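Local coordinates for peptide chain release factor subunit 1 (Methanosarcina mazei, PDB 3IR9), which probably directs termination of translation at the stop codons UAA, UAG and UGA, and is represented here by its C-terminal domain, at residues T79-C84 with G104-C109. Sequence-based numbering, arbitrary orientation.
With ZN (zinc ion), chain C.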
ATOM      1  N   THR A  79      15.079  -7.691 -28.768  1.00 55.37           N
ATOM      2  CA  THR A  79      15.063  -8.913 -29.553  1.00 71.95           C
ATOM      3  C   THR A  79      16.281  -8.927 -30.488  1.00 52.93           C
ATOM      4  O   THR A  79      16.763  -7.875 -30.911  1.00 59.68           O
ATOM      5  CB  THR A  79      13.735  -9.059 -30.345  1.00 81.70           C
ATOM      6  OG1 THR A  79      13.737  -8.175 -31.472  1.00149.25           O
ATOM      7  CG2 THR A  79      12.537  -8.724 -29.459  1.00 71.44           C
ATOM      8  N   LYS A  80      16.792 -10.115 -30.791  1.00 48.74           N
ATOM      9  CA  LYS A  80      17.954 -10.233 -31.663  1.00 53.33           C
ATOM     10  C   LYS A  80      17.883 -11.474 -32.559  1.00 59.47           C
ATOM     11  O   LYS A  80      17.413 -12.534 -32.144  1.00 51.20           O
ATOM     12  CB  LYS A  80      19.244 -10.246 -30.839  1.00130.57           C
ATOM     13  CG  LYS A  80      19.391  -9.066 -29.893  1.00 60.40           C
ATOM     14  CD  LYS A  80      20.679  -9.182 -29.107  1.00 80.49           C
ATOM     15  CE  LYS A  80      20.678  -8.250 -27.915  1.00 45.10           C
ATOM     16  NZ  LYS A  80      21.794  -8.570 -26.983  1.00 89.75           N
ATOM     17  N   CYS A  81      18.352 -11.337 -33.794  1.00 72.51           N
ATOM     18  CA  CYS A  81      18.308 -12.442 -34.737  1.00 61.50           C
ATOM     19  C   CYS A  81      19.354 -13.494 -34.393  1.00 95.01           C
ATOM     20  O   CYS A  81      20.485 -13.180 -34.020  1.00 50.19           O
ATOM     21  CB  CYS A  81      18.491 -11.953 -36.172  1.00 44.49           C
ATOM     22  SG  CYS A  81      18.327 -13.266 -37.379  1.00 58.25           S
ATOM     23  N   SER A  82      18.955 -14.749 -34.538  1.00 60.93           N
ATOM     24  CA  SER A  82      19.776 -15.878 -34.131  1.00 79.87           C
ATOM     25  C   SER A  82      20.941 -16.171 -35.079  1.00 51.47           C
ATOM     26  O   SER A  82      21.792 -17.007 -34.774  1.00 89.99           O
ATOM     27  CB  SER A  82      18.898 -17.118 -33.976  1.00 66.47           C
ATOM     28  OG  SER A  82      18.007 -17.251 -35.069  1.00 62.45           O
ATOM     29  N   VAL A  83      20.981 -15.497 -36.227  1.00120.38           N
ATOM     30  CA  VAL A  83      22.080 -15.696 -37.173  1.00 74.97           C
ATOM     31  C   VAL A  83      22.745 -14.389 -37.625  1.00 64.75           C
ATOM     32  O   VAL A  83      23.953 -14.210 -37.454  1.00 74.09           O
ATOM     33  CB  VAL A  83      21.662 -16.557 -38.397  1.00 48.17           C
ATOM     34  CG1 VAL A  83      20.785 -17.717 -37.956  1.00 52.72           C
ATOM     35  CG2 VAL A  83      20.949 -15.724 -39.441  1.00 72.70           C
ATOM     36  N   CYS A  84      21.966 -13.476 -38.193  1.00 78.87           N
ATOM     37  CA  CYS A  84      22.537 -12.230 -38.682  1.00 68.52           C
ATOM     38  C   CYS A  84      22.524 -11.173 -37.576  1.00 43.75           C
ATOM     39  O   CYS A  84      22.108 -11.443 -36.445  1.00 52.66           O
ATOM     40  CB  CYS A  84      21.850 -11.757 -39.981  1.00 69.53           C
ATOM     41  SG  CYS A  84      20.448 -10.617 -39.838  1.00 74.92           S
ATOM     42  N   GLY A 104       9.107 -13.469 -33.605  1.00 46.07           N
ATOM     43  CA  GLY A 104       8.820 -14.076 -34.891  1.00 46.26           C
ATOM     44  C   GLY A 104      10.068 -14.321 -35.725  1.00 99.68           C
ATOM     45  O   GLY A 104      11.038 -14.895 -35.227  1.00 56.02           O
ATOM     46  N   ASN A 105      10.036 -13.889 -36.989  1.00149.67           N
ATOM     47  CA  ASN A 105      11.143 -14.094 -37.935  1.00 61.38           C
ATOM     48  C   ASN A 105      11.926 -12.825 -38.288  1.00 69.71           C
ATOM     49  O   ASN A 105      11.445 -11.703 -38.100  1.00 58.73           O
ATOM     50  CB  ASN A 105      10.639 -14.725 -39.235  1.00 84.22           C
ATOM     51  CG  ASN A 105      10.238 -16.174 -39.070  1.00102.22           C
ATOM     52  OD1 ASN A 105      10.786 -16.897 -38.235  1.00 68.42           O
ATOM     53  ND2 ASN A 105       9.283 -16.613 -39.882  1.00 78.56           N
ATOM     54  N   CYS A 106      13.126 -13.021 -38.830  1.00 47.59           N
ATOM     55  CA  CYS A 106      14.011 -11.915 -39.191  1.00 82.80           C
ATOM     56  C   CYS A 106      13.621 -11.280 -40.522  1.00 48.30           C
ATOM     57  O   CYS A 106      13.632 -11.941 -41.555  1.00 77.18           O
ATOM     58  CB  CYS A 106      15.467 -12.397 -39.246  1.00 51.22           C
ATOM     59  SG  CYS A 106      16.707 -11.069 -39.291  1.00 52.50           S
ATOM     60  N   PRO A 107      13.285  -9.985 -40.502  1.00 49.03           N
ATOM     61  CA  PRO A 107      12.880  -9.298 -41.729  1.00 49.97           C
ATOM     62  C   PRO A 107      14.091  -9.092 -42.631  1.00 54.40           C
ATOM     63  O   PRO A 107      13.960  -8.567 -43.734  1.00 69.33           O
ATOM     64  CB  PRO A 107      12.337  -7.960 -41.212  1.00 42.25           C
ATOM     65  CG  PRO A 107      12.117  -8.172 -39.731  1.00 46.59           C
ATOM     66  CD  PRO A 107      13.197  -9.106 -39.328  1.00 38.85           C
ATOM     67  N   LYS A 108      15.257  -9.528 -42.163  1.00 42.44           N
ATOM     68  CA  LYS A 108      16.495  -9.404 -42.925  1.00 46.95           C
ATOM     69  C   LYS A 108      16.913 -10.717 -43.589  1.00 53.31           C
ATOM     70  O   LYS A 108      17.200 -10.743 -44.783  1.00 65.99           O
ATOM     71  CB  LYS A 108      17.624  -8.887 -42.032  1.00 59.03           C
ATOM     72  CG  LYS A 108      17.550  -7.401 -41.766  1.00 58.17           C
ATOM     73  CD  LYS A 108      17.795  -6.628 -43.049  1.00 46.48           C
ATOM     74  CE  LYS A 108      17.409  -5.164 -42.905  1.00 83.71           C
ATOM     75  NZ  LYS A 108      17.314  -4.505 -44.237  1.00 80.85           N
ATOM     76  N   CYS A 109      16.944 -11.801 -42.816  1.00 69.00           N
ATOM     77  CA  CYS A 109      17.426 -13.087 -43.323  1.00 46.49           C
ATOM     78  C   CYS A 109      16.399 -14.204 -43.163  1.00 62.65           C
ATOM     79  O   CYS A 109      16.625 -15.344 -43.581  1.00 54.61           O
ATOM     80  CB  CYS A 109      18.718 -13.485 -42.617  1.00 56.38           C
ATOM     81  SG  CYS A 109      18.457 -14.268 -41.022  1.00 61.65           S
TER
HETATM   82 ZN    ZN C 501      18.570 -12.442 -39.619  1.00 61.14          ZN
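Cys106 SG binds the zinc ion at 2.3 Å and also receives two weak hydrogen bonds from its own turn, one from Lys108 N and one from Cys109 N, the latter at 3.6 Å. These amide hydrogens probably draw off part of the negative charge that a metal-bound thiolate carries. Cys81 SG sits beside it on the metal, 3.3 Å from Cys106 SG and 2.4 Å from the zinc ion. Held anti to its backbone N (chi1 -176°), this sulphur is placed toward the zinc ion, and a weak but nearly straight bond from Val83 N (N-H...SG angle 172°) reaches it. Cys109 SG and Cys84 SG complete the four-sulphur shell, the latter with the longer bond, 2.6 Å from the zinc ion. Cysteine suits all four places because its single short arm brings a soft sulphur ligand close to the backbone turn.

Val83 CG2 comes doubtfully close to Cys109 SG, at 3.3 Å, while Lys108 lays CB beside Cys84 SG and sends its charged end away. Pro107, with its restricted phi, fits the turn, and Tyr86 and Leu113 pack against both Cys81 and Cys106. Two Cys-x-x-Cys turns, one starting at the end of strand 75-81 and the other preceding strand 113-120, thus clamp one zinc ion at the tip of a three-stranded antiparallel sheet, consistent with a zinc ribbon built from paired zinc knuckles.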